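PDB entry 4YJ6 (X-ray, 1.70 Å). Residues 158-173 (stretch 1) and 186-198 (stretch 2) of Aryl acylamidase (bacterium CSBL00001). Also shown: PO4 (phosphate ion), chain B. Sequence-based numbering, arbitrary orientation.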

ATOM      1  N   PHE A 158       5.974 -14.005 -11.728  1.00 18.66           N
ATOM      2  CA  PHE A 158       6.242 -13.519 -10.368  1.00 17.04           C
ATOM      3  C   PHE A 158       5.040 -12.801  -9.791  1.00 16.97           C
ATOM      4  O   PHE A 158       4.165 -12.353 -10.521  1.00 16.76           O
ATOM      5  N   ASN A 159       5.005 -12.709  -8.473  1.00 15.94           N
ATOM      6  CA  ASN A 159       3.873 -12.100  -7.769  1.00 14.96           C
ATOM      7  C   ASN A 159       4.062 -10.587  -7.689  1.00 14.78           C
ATOM      8  O   ASN A 159       5.197 -10.081  -7.716  1.00 15.43           O
ATOM      9  N   ALA A 160       2.937  -9.857  -7.620  1.00 13.59           N
ATOM     10  CA  ALA A 160       2.957  -8.402  -7.551  1.00 14.52           C
ATOM     11  C   ALA A 160       3.347  -7.925  -6.158  1.00 13.90           C
ATOM     12  O   ALA A 160       3.653  -6.735  -5.973  1.00 14.69           O
ATOM     13  N   GLY A 161       3.361  -8.850  -5.200  1.00 12.50           N
ATOM     14  CA  GLY A 161       3.511  -8.486  -3.795  1.00 14.94           C
ATOM     15  C   GLY A 161       2.142  -8.178  -3.218  1.00 13.10           C
ATOM     16  O   GLY A 161       1.137  -8.257  -3.921  1.00 13.32           O
ATOM     17  N   GLY A 162       2.091  -7.803  -1.946  1.00 13.02           N
ATOM     18  CA  GLY A 162       0.818  -7.647  -1.250  1.00 13.25           C
ATOM     19  C   GLY A 162       1.049  -6.936   0.088  1.00 13.44           C
ATOM     20  O   GLY A 162       2.188  -6.601   0.436  1.00 12.20           O
ATOM     21  N   SER A 163      -0.025  -6.688   0.838  1.00 12.35           N
ATOM     22  CA  SER A 163      -1.363  -7.166   0.475  1.00 10.59           C
ATOM     23  C   SER A 163      -2.106  -6.341  -0.581  1.00 13.19           C
ATOM     24  O   SER A 163      -3.153  -6.786  -1.054  1.00 12.36           O
ATOM     25  N   SER A 164      -1.607  -5.153  -0.944  1.00 12.17           N
ATOM     26  CA  SER A 164      -2.272  -4.349  -1.983  1.00 10.43           C
ATOM     27  C   SER A 164      -1.731  -4.681  -3.374  1.00 11.71           C
ATOM     28  O   SER A 164      -1.407  -3.773  -4.139  1.00 12.32           O
ATOM     29  N   GLY A 165      -1.689  -5.956  -3.730  1.00 12.44           N
ATOM     30  CA  GLY A 165      -1.040  -6.353  -4.974  1.00 12.48           C
ATOM     31  C   GLY A 165      -1.820  -5.931  -6.207  1.00 12.83           C
ATOM     32  O   GLY A 165      -1.242  -5.465  -7.176  1.00 12.73           O
ATOM     33  N   GLY A 166      -3.138  -6.079  -6.173  1.00 11.52           N
ATOM     34  CA  GLY A 166      -3.930  -5.642  -7.310  1.00 11.85           C
ATOM     35  C   GLY A 166      -3.792  -4.147  -7.589  1.00 12.70           C
ATOM     36  O   GLY A 166      -3.747  -3.709  -8.750  1.00 13.21           O
ATOM     37  N   ALA A 167      -3.753  -3.350  -6.517  1.00 10.36           N
ATOM     38  CA  ALA A 167      -3.578  -1.902  -6.642  1.00 12.11           C
ATOM     39  C   ALA A 167      -2.266  -1.591  -7.384  1.00 12.13           C
ATOM     40  O   ALA A 167      -2.236  -0.845  -8.379  1.00 12.11           O
ATOM     41  N   ALA A 168      -1.171  -2.167  -6.898  1.00 10.03           N
ATOM     42  CA  ALA A 168       0.117  -1.858  -7.475  1.00 11.45           C
ATOM     43  C   ALA A 168       0.214  -2.369  -8.927  1.00 12.28           C
ATOM     44  O   ALA A 168       0.773  -1.693  -9.763  1.00 12.69           O
ATOM     45  N   ALA A 169      -0.312  -3.558  -9.197  1.00 13.44           N
ATOM     46  CA  ALA A 169      -0.205  -4.153 -10.529  1.00 13.58           C
ATOM     47  C   ALA A 169      -0.927  -3.275 -11.571  1.00 14.02           C
ATOM     48  O   ALA A 169      -0.401  -2.999 -12.643  1.00 13.33           O
ATOM     49  N   LEU A 170      -2.116  -2.785 -11.242  1.00 12.92           N
ATOM     50  CA  LEU A 170      -2.801  -1.902 -12.182  1.00 12.69           C
ATOM     51  C   LEU A 170      -2.015  -0.631 -12.455  1.00 15.40           C
ATOM     52  O   LEU A 170      -1.927  -0.191 -13.604  1.00 14.12           O
ATOM     53  N   VAL A 171      -1.435  -0.029 -11.410  1.00 10.97           N
ATOM     54  CA  VAL A 171      -0.677   1.194 -11.586  1.00 12.39           C
ATOM     55  C   VAL A 171       0.617   0.917 -12.369  1.00 13.38           C
ATOM     56  O   VAL A 171       0.976   1.700 -13.238  1.00 12.63           O
ATOM     57  N   ALA A 172       1.291  -0.188 -12.051  1.00 10.91           N
ATOM     58  CA  ALA A 172       2.550  -0.511 -12.715  1.00 13.20           C
ATOM     59  C   ALA A 172       2.347  -0.856 -14.186  1.00 14.74           C
ATOM     60  O   ALA A 172       3.282  -0.691 -14.992  1.00 14.75           O
ATOM     61  N   ASP A 173       1.142  -1.290 -14.526  1.00 15.07           N
ATOM     62  CA  ASP A 173       0.832  -1.690 -15.908  1.00 15.90           C
ATOM     63  C   ASP A 173       0.199  -0.526 -16.666  1.00 15.70           C
ATOM     64  O   ASP A 173      -0.201  -0.684 -17.826  1.00 17.31           O
ATOM     65  N   GLY A 186       3.017  -2.972   6.042  1.00 10.94           N
ATOM     66  CA  GLY A 186       3.778  -2.494   4.916  1.00 10.16           C
ATOM     67  C   GLY A 186       3.029  -2.457   3.593  1.00 10.12           C
ATOM     68  O   GLY A 186       3.618  -2.111   2.580  1.00 11.25           O
ATOM     69  N   SER A 187       1.736  -2.749   3.589  1.00 10.42           N
ATOM     70  CA  SER A 187       1.121  -3.155   2.328  1.00 11.34           C
ATOM     71  C   SER A 187       0.771  -2.096   1.287  1.00 10.65           C
ATOM     72  O   SER A 187       0.317  -2.449   0.210  1.00 11.05           O
ATOM     73  N   ILE A 188       0.988  -0.812   1.570  1.00 10.42           N
ATOM     74  CA  ILE A 188       1.012   0.191   0.505  1.00 10.46           C
ATOM     75  C   ILE A 188       2.371   0.122  -0.199  1.00 10.61           C
ATOM     76  O   ILE A 188       2.496   0.390  -1.402  1.00 11.29           O
ATOM     77  N   ARG A 189       3.394  -0.226   0.578  1.00  8.87           N
ATOM     78  CA  ARG A 189       4.780  -0.059   0.182  1.00 10.03           C
ATOM     79  C   ARG A 189       5.384  -1.339  -0.402  1.00  9.77           C
ATOM     80  O   ARG A 189       6.216  -1.277  -1.314  1.00 11.72           O
ATOM     81  N   ILE A 190       5.003  -2.479   0.159  1.00 10.27           N
ATOM     82  CA  ILE A 190       5.540  -3.791  -0.265  1.00 10.03           C
ATOM     83  C   ILE A 190       5.304  -4.039  -1.767  1.00 11.80           C
ATOM     84  O   ILE A 190       6.258  -4.240  -2.519  1.00 11.90           O
ATOM     85  N   PRO A 191       4.045  -3.941  -2.231  1.00 10.49           N
ATOM     86  CA  PRO A 191       3.851  -4.221  -3.655  1.00 10.03           C
ATOM     87  C   PRO A 191       4.358  -3.097  -4.527  1.00 10.45           C
ATOM     88  O   PRO A 191       4.698  -3.362  -5.695  1.00 12.48           O
ATOM     89  N   ALA A 192       4.399  -1.859  -4.013  1.00 10.30           N
ATOM     90  CA  ALA A 192       5.012  -0.782  -4.788  1.00 10.13           C
ATOM     91  C   ALA A 192       6.489  -1.137  -5.100  1.00 11.72           C
ATOM     92  O   ALA A 192       6.949  -1.003  -6.241  1.00 11.50           O
ATOM     93  N   ALA A 193       7.213  -1.581  -4.064  1.00 10.21           N
ATOM     94  CA  ALA A 193       8.644  -1.929  -4.196  1.00 10.95           C
ATOM     95  C   ALA A 193       8.822  -2.996  -5.281  1.00 12.08           C
ATOM     96  O   ALA A 193       9.735  -2.912  -6.109  1.00 13.77           O
ATOM     97  N   TRP A 194       7.980  -4.024  -5.261  1.00 10.97           N
ATOM     98  CA  TRP A 194       8.134  -5.082  -6.274  1.00 13.63           C
ATOM     99  C   TRP A 194       7.624  -4.723  -7.673  1.00 15.32           C
ATOM    100  O   TRP A 194       7.784  -5.527  -8.576  1.00 13.30           O
ATOM    101  N   THR A 195       6.967  -3.574  -7.850  1.00 12.83           N
ATOM    102  CA  THR A 195       6.374  -3.218  -9.160  1.00 12.11           C
ATOM    103  C   THR A 195       6.823  -1.869  -9.714  1.00 12.90           C
ATOM    104  O   THR A 195       6.214  -1.352 -10.655  1.00 12.89           O
ATOM    105  N   ASN A 196       7.898  -1.300  -9.171  1.00 11.08           N
ATOM    106  CA  ASN A 196       8.434  -0.047  -9.720  1.00 12.38           C
ATOM    107  C   ASN A 196       7.403   1.069  -9.596  1.00 13.07           C
ATOM    108  O   ASN A 196       7.344   1.934 -10.446  1.00 12.41           O
ATOM    109  N   THR A 197       6.588   1.036  -8.540  1.00 11.69           N
ATOM    110  CA  THR A 197       5.664   2.135  -8.299  1.00 12.80           C
ATOM    111  C   THR A 197       5.954   2.827  -6.973  1.00 12.72           C
ATOM    112  O   THR A 197       6.746   2.345  -6.160  1.00 10.12           O
ATOM    113  N   TYR A 198       5.371   4.012  -6.812  1.00 11.02           N
ATOM    114  CA  TYR A 198       5.612   4.813  -5.616  1.00 11.82           C
ATOM    115  C   TYR A 198       4.482   4.582  -4.630  1.00 11.15           C
ATOM    116  O   TYR A 198       3.307   4.795  -4.957  1.00 11.37           O
TER

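The two stretches meet at a polar end, built from serines around a phosphate ion, and continue into a close-packed helical pair whose axes approach to 8.6 Å at an angle of 32°.

At the polar end, Ser187 points toward stretch 1 with chi1 in the m rotamer. Its OG accepts a nearly linear hydrogen bond from Ser163 N (2.8 Å, 175°), an amide that belongs to the cis peptide bond between Gly162 and Ser163. Since Ser187 OG also donates to O3 of the phosphate (2.6 Å), the hydroxyl serves as both donor and acceptor. Ser163, in the p rotamer, sends its own OG to phosphate O4, again at 2.6 Å, so the ion, probably acquired from the crystallisation liquor, is held by one hydroxyl from each stretch. Ser187 N adds a weak bond to phosphate O3 at 3.4 Å. Next along, Ser164 (m) points toward stretch 2 and satisfies a backbone acceptor there: its OG donates to Ser187 O at 2.7 Å. Although Ser164 occupies the N-cap position of helix 165-172, its side chain makes no capping bond. Serine suits these sites because it brings a hydroxyl within reach on a single carbon.

Glycine lets the backbones close up. Gly161 CA lies 3.3 Å from Trp194 CE3; a CB here would come within 3.1 Å of both that atom and Pro191 CA, and the backbone angles themselves call for glycine. Its amide is not wasted, for Gly161 N donates to Asn159 OD1 (2.9 Å), the Asn159 side chain being in the t rotamer. Trp194 (m) brings its indole against this loop, with Ala160 C at the ring edge, while its NE1 is hydrogen-bonded elsewhere in the structure.

Pro191 points toward stretch 1 and packs its CB against Ala168 CB at 3.6 Å; its CG lies 3.5 Å from Ser164 O. Lacking an amide hydrogen, proline can offer this compact apolar ring without leaving a donor unpaired.

Farther along, small side chains permit close approach. Ala168 CB also reaches Thr195 OG1 (3.5 Å), and Ala172 CB sits 3.2 Å from Thr195 O. The threonines, both p, satisfy their buried hydroxyls within their own stretch: Thr197 OG1 donates to Thr195 OG1 (2.9 Å), which donates to Pro191 O (2.7 Å). The methyls face stretch 1: Thr197 CG2 meets Val171 CG1 at 3.8 Å, with Val171 in the t rotamer, and approaches Ala172 CA to 3.6 Å; Thr195 CG2 lies 4.3 Å from Ala160 CB and, closer, 3.6 Å from the carbonyl oxygen Ala160 O.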

ATOM      1  CB  PHE A 158       7.453 -12.584 -10.383  1.00 16.43           C
ATOM      2  CG  PHE A 158       8.748 -13.316 -10.649  1.00 19.96           C
ATOM      3  CD1 PHE A 158       9.137 -13.609 -11.940  1.00 21.35           C
ATOM      4  CD2 PHE A 158       9.528 -13.753  -9.601  1.00 19.77           C
ATOM      5  CE1 PHE A 158      10.327 -14.302 -12.190  1.00 22.46           C
ATOM      6  CE2 PHE A 158      10.720 -14.451  -9.839  1.00 19.21           C
ATOM      7  CZ  PHE A 158      11.110 -14.721 -11.134  1.00 24.93           C
ATOM      8  CB  ASN A 159       3.801 -12.710  -6.372  1.00 15.14           C
ATOM      9  CG  ASN A 159       2.488 -12.458  -5.687  1.00 17.35           C
ATOM     10  OD1 ASN A 159       2.373 -11.594  -4.816  1.00 16.31           O
ATOM     11  ND2 ASN A 159       1.490 -13.245  -6.045  1.00 15.37           N
ATOM     12  CB  ALA A 160       1.567  -7.852  -7.907  1.00 13.10           C
ATOM     13  CB  SER A 163      -2.217  -7.288   1.749  1.00 12.20           C
ATOM     14  OG  SER A 163      -2.391  -6.017   2.372  1.00 11.32           O
ATOM     15  CB  SER A 164      -2.035  -2.850  -1.784  1.00 12.67           C
ATOM     16  OG  SER A 164      -2.294  -2.463  -0.443  1.00 11.51           O
ATOM     17  CB  ALA A 167      -3.548  -1.256  -5.233  1.00 10.04           C
ATOM     18  CB  ALA A 168       1.258  -2.460  -6.633  1.00 10.65           C
ATOM     19  CB  ALA A 169      -0.783  -5.598 -10.528  1.00 15.23           C
ATOM     20  CB  LEU A 170      -4.213  -1.532 -11.681  1.00 11.29           C
ATOM     21  CG  LEU A 170      -5.191  -2.702 -11.634  1.00 14.16           C
ATOM     22  CD1 LEU A 170      -6.578  -2.192 -11.126  1.00 14.36           C
ATOM     23  CD2 LEU A 170      -5.354  -3.333 -13.016  1.00 16.52           C
ATOM     24  CB  VAL A 171      -0.369   1.846 -10.208  1.00 10.92           C
ATOM     25  CG1 VAL A 171       0.588   3.065 -10.346  1.00 11.92           C
ATOM     26  CG2 VAL A 171      -1.734   2.252  -9.563  1.00 13.04           C
ATOM     27  CB  ALA A 172       3.271  -1.661 -11.990  1.00 12.48           C
ATOM     28  CB  ASP A 173      -0.086  -2.916 -15.921  1.00 14.93           C
ATOM     29  CG  ASP A 173      -0.008  -3.707 -17.235  1.00 19.76           C
ATOM     30  OD1 ASP A 173       1.105  -3.878 -17.748  1.00 19.05           O
ATOM     31  OD2 ASP A 173      -1.062  -4.149 -17.744  1.00 17.13           O
ATOM     32  CB  SER A 187      -0.078  -4.036   2.632  1.00 12.15           C
ATOM     33  OG  SER A 187       0.421  -5.273   3.154  1.00 12.62           O
ATOM     34  CB  ILE A 188       0.836   1.596   1.119  1.00  9.06           C
ATOM     35  CG1 ILE A 188      -0.632   1.787   1.535  1.00  9.92           C
ATOM     36  CG2 ILE A 188       1.238   2.715   0.133  1.00 11.89           C
ATOM     37  CD1 ILE A 188      -0.771   2.903   2.575  1.00 10.38           C
ATOM     38  CB  ARG A 189       5.603   0.381   1.432  1.00  8.27           C
ATOM     39  CG  ARG A 189       5.130   1.763   1.947  1.00  9.24           C
ATOM     40  CD  ARG A 189       5.642   2.065   3.366  1.00  7.87           C
ATOM     41  NE  ARG A 189       4.877   1.304   4.353  1.00  9.64           N
ATOM     42  CZ  ARG A 189       5.354   0.998   5.571  1.00 10.41           C
ATOM     43  NH1 ARG A 189       6.616   1.309   5.910  1.00 10.46           N
ATOM     44  NH2 ARG A 189       4.591   0.357   6.429  1.00 10.06           N
ATOM     45  CB  ILE A 190       4.899  -4.918   0.552  1.00 12.07           C
ATOM     46  CG1 ILE A 190       5.329  -4.826   2.025  1.00 11.43           C
ATOM     47  CG2 ILE A 190       5.293  -6.292   0.002  1.00 13.07           C
ATOM     48  CD1 ILE A 190       4.341  -5.536   2.961  1.00 12.53           C
ATOM     49  CB  PRO A 191       2.321  -4.400  -3.769  1.00 12.23           C
ATOM     50  CG  PRO A 191       1.779  -3.554  -2.636  1.00 12.78           C
ATOM     51  CD  PRO A 191       2.772  -3.762  -1.519  1.00 10.29           C
ATOM     52  CB  ALA A 192       4.945   0.537  -4.001  1.00 11.57           C
ATOM     53  CB  ALA A 193       9.176  -2.454  -2.856  1.00 11.13           C
ATOM     54  CB  TRP A 194       7.418  -6.354  -5.811  1.00 14.70           C
ATOM     55  CG  TRP A 194       8.194  -7.183  -4.813  1.00 11.96           C
ATOM     56  CD1 TRP A 194       9.420  -6.891  -4.266  1.00 13.83           C
ATOM     57  CD2 TRP A 194       7.792  -8.441  -4.252  1.00 14.20           C
ATOM     58  NE1 TRP A 194       9.795  -7.898  -3.400  1.00 14.42           N
ATOM     59  CE2 TRP A 194       8.832  -8.861  -3.380  1.00 14.82           C
ATOM     60  CE3 TRP A 194       6.673  -9.270  -4.424  1.00 13.95           C
ATOM     61  CZ2 TRP A 194       8.767 -10.050  -2.656  1.00 15.04           C
ATOM     62  CZ3 TRP A 194       6.607 -10.465  -3.701  1.00 15.45           C
ATOM     63  CH2 TRP A 194       7.652 -10.832  -2.819  1.00 14.57           C
ATOM     64  CB  THR A 195       4.820  -3.220  -9.108  1.00 13.62           C
ATOM     65  OG1 THR A 195       4.402  -2.278  -8.122  1.00 11.98           O
ATOM     66  CG2 THR A 195       4.304  -4.593  -8.765  1.00 12.62           C
ATOM     67  CB  ASN A 196       8.838  -0.202 -11.228  1.00 13.40           C
ATOM     68  CG  ASN A 196       9.773   0.877 -11.700  1.00 12.42           C
ATOM     69  OD1 ASN A 196      10.870   1.018 -11.163  1.00 14.15           O
ATOM     70  ND2 ASN A 196       9.372   1.625 -12.728  1.00 13.91           N
ATOM     71  CB  THR A 197       4.218   1.659  -8.380  1.00 11.70           C
ATOM     72  OG1 THR A 197       4.036   0.498  -7.557  1.00 11.42           O
ATOM     73  CG2 THR A 197       3.873   1.292  -9.857  1.00 13.29           C
ATOM     74  CB  TYR A 198       5.680   6.263  -6.040  1.00 10.08           C
ATOM     75  CG  TYR A 198       5.933   7.232  -4.890  1.00 10.85           C
ATOM     76  CD1 TYR A 198       7.185   7.285  -4.261  1.00 10.15           C
ATOM     77  CD2 TYR A 198       4.932   8.089  -4.442  1.00 11.83           C
ATOM     78  CE1 TYR A 198       7.427   8.183  -3.237  1.00 10.34           C
ATOM     79  CE2 TYR A 198       5.156   8.978  -3.404  1.00 10.42           C
ATOM     80  CZ  TYR A 198       6.399   9.018  -2.804  1.00 12.29           C
ATOM     81  OH  TYR A 198       6.618   9.896  -1.791  1.00 11.36           O
TER
HETATM   82  P   PO4 B 601      -1.286  -5.660   5.889  1.00 13.33           P
HETATM   83  O1  PO4 B 601      -0.587  -7.032   5.825  1.00 14.22           O
HETATM   84  O2  PO4 B 601      -1.764  -5.547   7.316  1.00 13.92           O
HETATM   85  O3  PO4 B 601      -0.266  -4.621   5.572  1.00 12.00           O
HETATM   86  O4  PO4 B 601      -2.475  -5.576   4.964  1.00 13.35           O